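Local structure of alpha-L-arabinofuranosidase B (Aspergillus kawachii, 6SXT) at residues Ile75-Pro89 with Thr128-Thr140. The protein removes terminal non-reducing alpha-L-arabinofuranose units from arabinoxylan, arabinan and arabinogalactan, cleaving 1,2-, 1,3- and 1,5-linkages in the breakdown of plant hemicellulose. Numbering follows the deposited sequence.
Sequences IYDQSGNGNHLTQAP and TGYRNNEATGTAT
A single side-chain amide, that of N83, takes the place of a backbone partner and pairs with both backbone polar groups of T136, its N-H and its carbonyl. Its ND2 meets T136 O at 2.8 Å, almost straight (177°) and in the planes of both the amide and the carbonyl, while OD1 accepts from T136 N at 2.9 Å. Two bonds fix the rotation of the amide, and ND2 also reaches V16 O. The asparagine itself is set by D77, whose OD2 takes N83 N on its anti lone pair as OD1 closes an Asx turn with S79 N. A second asparagine, on the other segment, applies half of the principle: one end of its amide crosses, the other turns back on its own chain. With CG anti to the backbone N (chi1 -173°), N132 extends ND2 to H84 O, a bond of 2.8 Å tilted from the amide plane; its OD1 accepts from E134 N in another Asx turn. Only beyond these substitutes does regular pairing begin: T86 and R131 form an antiparallel hydrogen-bonded pair, and A88 N follows with a bond to G129 O. Water 2 joins H84 O to T86 OG1 beside this short sheet. On one side I75 CD1 sits over the centre of the Y130 ring, 4.2 Å from its centroid, a CH-pi contact, and the phenol OH is held by I72 O and A105 N. On the other, P89 CD lies 3.9 Å from R131 CD, the two side chains crossing at about a right angle. N133 OD1 receives R131 NE, and NH2 binds the carbonyls of E168 and substrate-binding G280, linking this packing to the active site. Strand 86-87 is one of the two edge strands of a four-stranded antiparallel sheet, with 130-132 between it and 273-276, while strand 117-124 packs against I75 and Y130.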
loop_
_atom_site.group_PDB
_atom_site.type_symbol
_atom_site.label_atom_id
_atom_site.label_comp_id
_atom_site.label_asym_id
_atom_site.label_seq_id
_atom_site.Cartn_x
_atom_site.Cartn_y
_atom_site.Cartn_z
ATOM N N ILE A 75 -10.329 -7.265 4.586
ATOM C CA ILE A 75 -10.737 -5.980 5.193
ATOM C C ILE A 75 -12.254 -6.079 5.315
ATOM O O ILE A 75 -12.964 -6.112 4.323
ATOM C CB ILE A 75 -10.280 -4.780 4.353
ATOM C CG1 ILE A 75 -8.762 -4.812 4.065
ATOM C CG2 ILE A 75 -10.635 -3.521 5.082
ATOM C CD1 ILE A 75 -8.355 -4.002 2.867
ATOM N N TYR A 76 -12.738 -6.170 6.537
ATOM C CA TYR A 76 -14.177 -6.438 6.737
ATOM C C TYR A 76 -15.012 -5.195 6.461
ATOM O O TYR A 76 -14.567 -4.041 6.660
ATOM C CB TYR A 76 -14.423 -6.959 8.164
ATOM C CG TYR A 76 -13.859 -8.331 8.427
ATOM C CD1 TYR A 76 -14.374 -9.442 7.785
ATOM C CD2 TYR A 76 -12.784 -8.518 9.283
ATOM C CE1 TYR A 76 -13.843 -10.699 8.032
ATOM C CE2 TYR A 76 -12.228 -9.776 9.503
ATOM C CZ TYR A 76 -12.779 -10.874 8.884
ATOM O OH TYR A 76 -12.278 -12.147 9.123
ATOM N N ASP A 77 -16.218 -5.403 5.963
ATOM C CA ASP A 77 -17.228 -4.343 5.809
ATOM C C ASP A 77 -17.883 -4.126 7.164
ATOM O O ASP A 77 -18.604 -5.032 7.647
ATOM C CB ASP A 77 -18.213 -4.782 4.735
ATOM C CG ASP A 77 -19.428 -3.888 4.676
ATOM O OD1 ASP A 77 -19.354 -2.724 5.152
ATOM O OD2 ASP A 77 -20.435 -4.374 4.150
ATOM N N GLN A 78 -17.717 -2.957 7.766
ATOM C CA GLN A 78 -18.273 -2.645 9.095
ATOM C C GLN A 78 -19.785 -2.371 9.024
ATOM O O GLN A 78 -20.419 -2.269 10.084
ATOM C CB GLN A 78 -17.557 -1.450 9.723
ATOM C CG GLN A 78 -16.077 -1.653 9.814
ATOM C CD GLN A 78 -15.382 -0.436 10.364
ATOM O OE1 GLN A 78 -16.019 0.370 11.034
ATOM N NE2 GLN A 78 -14.076 -0.270 10.017
ATOM N N SER A 79 -20.361 -2.207 7.834
ATOM C CA SER A 79 -21.755 -1.701 7.659
ATOM C C SER A 79 -22.757 -2.819 7.920
ATOM O O SER A 79 -23.953 -2.476 8.078
ATOM C CB SER A 79 -21.954 -1.118 6.287
ATOM O OG SER A 79 -22.065 -2.143 5.322
ATOM N N GLY A 80 -22.317 -4.068 7.893
ATOM C CA GLY A 80 -23.266 -5.183 8.037
ATOM C C GLY A 80 -23.797 -5.673 6.717
ATOM O O GLY A 80 -24.549 -6.644 6.738
ATOM N N ASN A 81 -23.398 -5.101 5.588
ATOM C CA ASN A 81 -23.848 -5.568 4.265
ATOM C C ASN A 81 -23.065 -6.798 3.779
ATOM O O ASN A 81 -23.407 -7.303 2.731
ATOM C CB ASN A 81 -23.828 -4.458 3.228
ATOM C CG ASN A 81 -24.908 -3.409 3.442
ATOM O OD1 ASN A 81 -24.670 -2.283 3.912
ATOM N ND2 ASN A 81 -26.136 -3.851 3.357
ATOM N N GLY A 82 -21.992 -7.205 4.450
ATOM C CA GLY A 82 -21.204 -8.367 4.038
ATOM C C GLY A 82 -20.198 -8.073 2.951
ATOM O O GLY A 82 -19.649 -9.000 2.385
ATOM N N ASN A 83 -19.909 -6.792 2.661
ATOM C CA ASN A 83 -19.085 -6.397 1.504
ATOM C C ASN A 83 -17.593 -6.455 1.846
ATOM O O ASN A 83 -16.851 -5.486 1.552
ATOM C CB ASN A 83 -19.509 -5.027 0.969
ATOM C CG ASN A 83 -20.933 -5.084 0.477
ATOM O OD1 ASN A 83 -21.322 -6.143 -0.068
ATOM N ND2 ASN A 83 -21.684 -3.989 0.581
ATOM N N HIS A 84 -17.136 -7.536 2.440
ATOM C CA HIS A 84 -15.724 -7.676 2.863
ATOM C C HIS A 84 -14.827 -7.762 1.632
ATOM O O HIS A 84 -15.202 -8.347 0.593
ATOM C CB HIS A 84 -15.579 -8.944 3.692
ATOM C CG HIS A 84 -16.632 -9.127 4.713
ATOM N ND1 HIS A 84 -16.958 -8.167 5.644
ATOM C CD2 HIS A 84 -17.395 -10.224 4.979
ATOM C CE1 HIS A 84 -17.900 -8.653 6.436
ATOM N NE2 HIS A 84 -18.213 -9.917 6.025
ATOM N N LEU A 85 -13.659 -7.133 1.712
ATOM C CA LEU A 85 -12.666 -7.178 0.628
ATOM C C LEU A 85 -11.679 -8.316 0.860
ATOM O O LEU A 85 -11.091 -8.423 1.945
ATOM C CB LEU A 85 -11.924 -5.846 0.579
ATOM C CG LEU A 85 -12.763 -4.647 0.243
ATOM C CD1 LEU A 85 -11.926 -3.376 0.312
ATOM C CD2 LEU A 85 -13.380 -4.773 -1.118
ATOM N N THR A 86 -11.528 -9.172 -0.149
ATOM C CA THR A 86 -10.661 -10.351 -0.123
ATOM C C THR A 86 -9.690 -10.313 -1.317
ATOM O O THR A 86 -9.784 -9.445 -2.227
ATOM C CB THR A 86 -11.502 -11.640 -0.071
ATOM O OG1 THR A 86 -12.265 -11.690 -1.276
ATOM C CG2 THR A 86 -12.338 -11.740 1.184
ATOM N N GLN A 87 -8.786 -11.254 -1.343
ATOM C CA GLN A 87 -7.722 -11.307 -2.370
ATOM C C GLN A 87 -8.354 -11.202 -3.753
ATOM O O GLN A 87 -9.250 -11.995 -4.068
ATOM C CB GLN A 87 -6.929 -12.595 -2.204
ATOM C CG GLN A 87 -5.620 -12.626 -2.975
ATOM C CD GLN A 87 -4.809 -13.864 -2.640
ATOM O OE1 GLN A 87 -5.240 -14.724 -1.832
ATOM N NE2 GLN A 87 -3.601 -13.962 -3.187
ATOM N N ALA A 88 -7.934 -10.246 -4.575
ATOM C CA ALA A 88 -8.605 -9.983 -5.841
ATOM C C ALA A 88 -8.256 -11.108 -6.818
ATOM O O ALA A 88 -7.107 -11.554 -6.965
ATOM C CB ALA A 88 -8.244 -8.663 -6.404
ATOM N N PRO A 89 -9.288 -11.525 -7.588
ATOM C CA PRO A 89 -9.094 -12.590 -8.576
ATOM C C PRO A 89 -8.580 -12.100 -9.909
ATOM O O PRO A 89 -8.704 -10.947 -10.291
ATOM C CB PRO A 89 -10.537 -13.092 -8.736
ATOM C CG PRO A 89 -11.387 -11.849 -8.606
ATOM C CD PRO A 89 -10.673 -11.070 -7.498
ATOM N N THR A 128 -0.674 -6.020 -6.025
ATOM C CA THR A 128 -1.542 -6.204 -4.843
ATOM C C THR A 128 -2.954 -5.725 -5.172
ATOM O O THR A 128 -3.125 -4.689 -5.823
ATOM C CB THR A 128 -0.932 -5.438 -3.664
ATOM O OG1 THR A 128 0.422 -5.879 -3.484
ATOM C CG2 THR A 128 -1.668 -5.668 -2.370
ATOM N N GLY A 129 -3.967 -6.429 -4.664
ATOM C CA GLY A 129 -5.356 -6.053 -4.928
ATOM C C GLY A 129 -6.338 -6.779 -4.072
ATOM O O GLY A 129 -6.147 -7.951 -3.775
ATOM N N TYR A 130 -7.443 -6.095 -3.766
ATOM C CA TYR A 130 -8.602 -6.648 -3.064
ATOM C C TYR A 130 -9.877 -6.358 -3.855
ATOM O O TYR A 130 -9.963 -5.384 -4.623
ATOM C CB TYR A 130 -8.741 -6.049 -1.657
ATOM C CG TYR A 130 -7.593 -6.358 -0.728
ATOM C CD1 TYR A 130 -6.447 -5.591 -0.722
ATOM C CD2 TYR A 130 -7.635 -7.434 0.144
ATOM C CE1 TYR A 130 -5.372 -5.894 0.082
ATOM C CE2 TYR A 130 -6.574 -7.752 0.995
ATOM C CZ TYR A 130 -5.431 -6.968 0.952
ATOM O OH TYR A 130 -4.351 -7.259 1.744
ATOM N N ARG A 131 -10.895 -7.183 -3.607
ATOM C CA ARG A 131 -12.156 -7.076 -4.377
ATOM C C ARG A 131 -13.291 -7.744 -3.664
ATOM O O ARG A 131 -13.046 -8.677 -2.851
ATOM C CB ARG A 131 -11.941 -7.713 -5.758
ATOM C CG ARG A 131 -12.984 -7.415 -6.795
ATOM C CD ARG A 131 -12.483 -7.743 -8.217
ATOM N NE ARG A 131 -13.319 -7.086 -9.169
ATOM C CZ ARG A 131 -12.908 -6.431 -10.221
ATOM N NH1 ARG A 131 -11.625 -6.444 -10.559
ATOM N NH2 ARG A 131 -13.764 -5.762 -10.953
ATOM N N ASN A 132 -14.498 -7.329 -4.027
ATOM C CA ASN A 132 -15.732 -8.074 -3.660
ATOM C C ASN A 132 -16.645 -7.966 -4.878
ATOM O O ASN A 132 -17.113 -6.875 -5.143
ATOM C CB ASN A 132 -16.403 -7.581 -2.403
ATOM C CG ASN A 132 -17.553 -8.489 -1.982
ATOM O OD1 ASN A 132 -18.286 -8.983 -2.835
ATOM N ND2 ASN A 132 -17.681 -8.754 -0.703
ATOM N N ASN A 133 -16.796 -9.067 -5.624
ATOM C CA ASN A 133 -17.677 -9.105 -6.810
ATOM C C ASN A 133 -19.100 -9.553 -6.463
ATOM O O ASN A 133 -19.908 -9.650 -7.411
ATOM C CB ASN A 133 -17.057 -9.980 -7.885
ATOM C CG ASN A 133 -15.894 -9.307 -8.573
ATOM O OD1 ASN A 133 -15.849 -8.081 -8.680
ATOM N ND2 ASN A 133 -14.941 -10.093 -9.069
ATOM N N GLU A 134 -19.394 -9.826 -5.212
ATOM C CA GLU A 134 -20.753 -10.238 -4.767
ATOM C C GLU A 134 -21.325 -9.244 -3.755
ATOM O O GLU A 134 -21.774 -9.640 -2.680
ATOM C CB GLU A 134 -20.650 -11.654 -4.208
ATOM C CG GLU A 134 -20.169 -12.641 -5.265
ATOM C CD GLU A 134 -19.967 -14.081 -4.797
ATOM O OE1 GLU A 134 -20.149 -14.358 -3.591
ATOM O OE2 GLU A 134 -19.624 -14.927 -5.647
ATOM N N ALA A 135 -21.121 -7.964 -4.004
ATOM C CA ALA A 135 -21.451 -6.900 -3.056
ATOM C C ALA A 135 -22.936 -6.628 -3.081
ATOM O O ALA A 135 -23.573 -6.820 -4.145
ATOM C CB ALA A 135 -20.679 -5.637 -3.393
ATOM N N THR A 136 -23.474 -6.272 -1.951
ATOM C CA THR A 136 -24.910 -5.935 -1.888
ATOM C C THR A 136 -25.085 -4.549 -1.310
ATOM O O THR A 136 -24.288 -4.064 -0.485
ATOM C CB THR A 136 -25.654 -7.088 -1.220
ATOM O OG1 THR A 136 -25.128 -7.133 0.080
ATOM C CG2 THR A 136 -25.407 -8.432 -1.864
ATOM N N GLY A 137 -26.112 -3.875 -1.812
ATOM C CA GLY A 137 -26.423 -2.519 -1.373
ATOM C C GLY A 137 -25.706 -1.427 -2.139
ATOM O O GLY A 137 -26.066 -0.264 -1.957
ATOM N N THR A 138 -24.665 -1.746 -2.883
ATOM C CA THR A 138 -23.894 -0.757 -3.656
ATOM C C THR A 138 -24.763 -0.284 -4.807
ATOM O O THR A 138 -25.634 -1.048 -5.341
ATOM C CB THR A 138 -22.577 -1.341 -4.155
ATOM O OG1 THR A 138 -22.902 -2.641 -4.655
ATOM C CG2 THR A 138 -21.531 -1.441 -3.063
ATOM N N ALA A 139 -24.494 0.941 -5.233
ATOM C CA ALA A 139 -25.238 1.532 -6.367
ATOM C C ALA A 139 -24.935 0.776 -7.662
ATOM O O ALA A 139 -23.772 0.393 -7.971
ATOM C CB ALA A 139 -24.906 3.001 -6.467
ATOM N N THR A 140 -25.985 0.621 -8.483
ATOM C CA THR A 140 -25.846 0.040 -9.827
ATOM C C THR A 140 -26.516 0.963 -10.840
ATOM O O THR A 140 -27.262 1.883 -10.424
ATOM C CB THR A 140 -26.389 -1.398 -9.894
ATOM O OG1 THR A 140 -27.777 -1.322 -9.590
ATOM C CG2 THR A 140 -25.628 -2.326 -8.964
HETATM O O HOH W 1 -20.096 -10.555 -0.380
HETATM O O HOH W 2 -14.863 -10.714 -0.948
HETATM O O HOH W 3 -12.181 -10.984 -4.294
HETATM O O HOH W 4 -9.623 -8.412 -9.700
#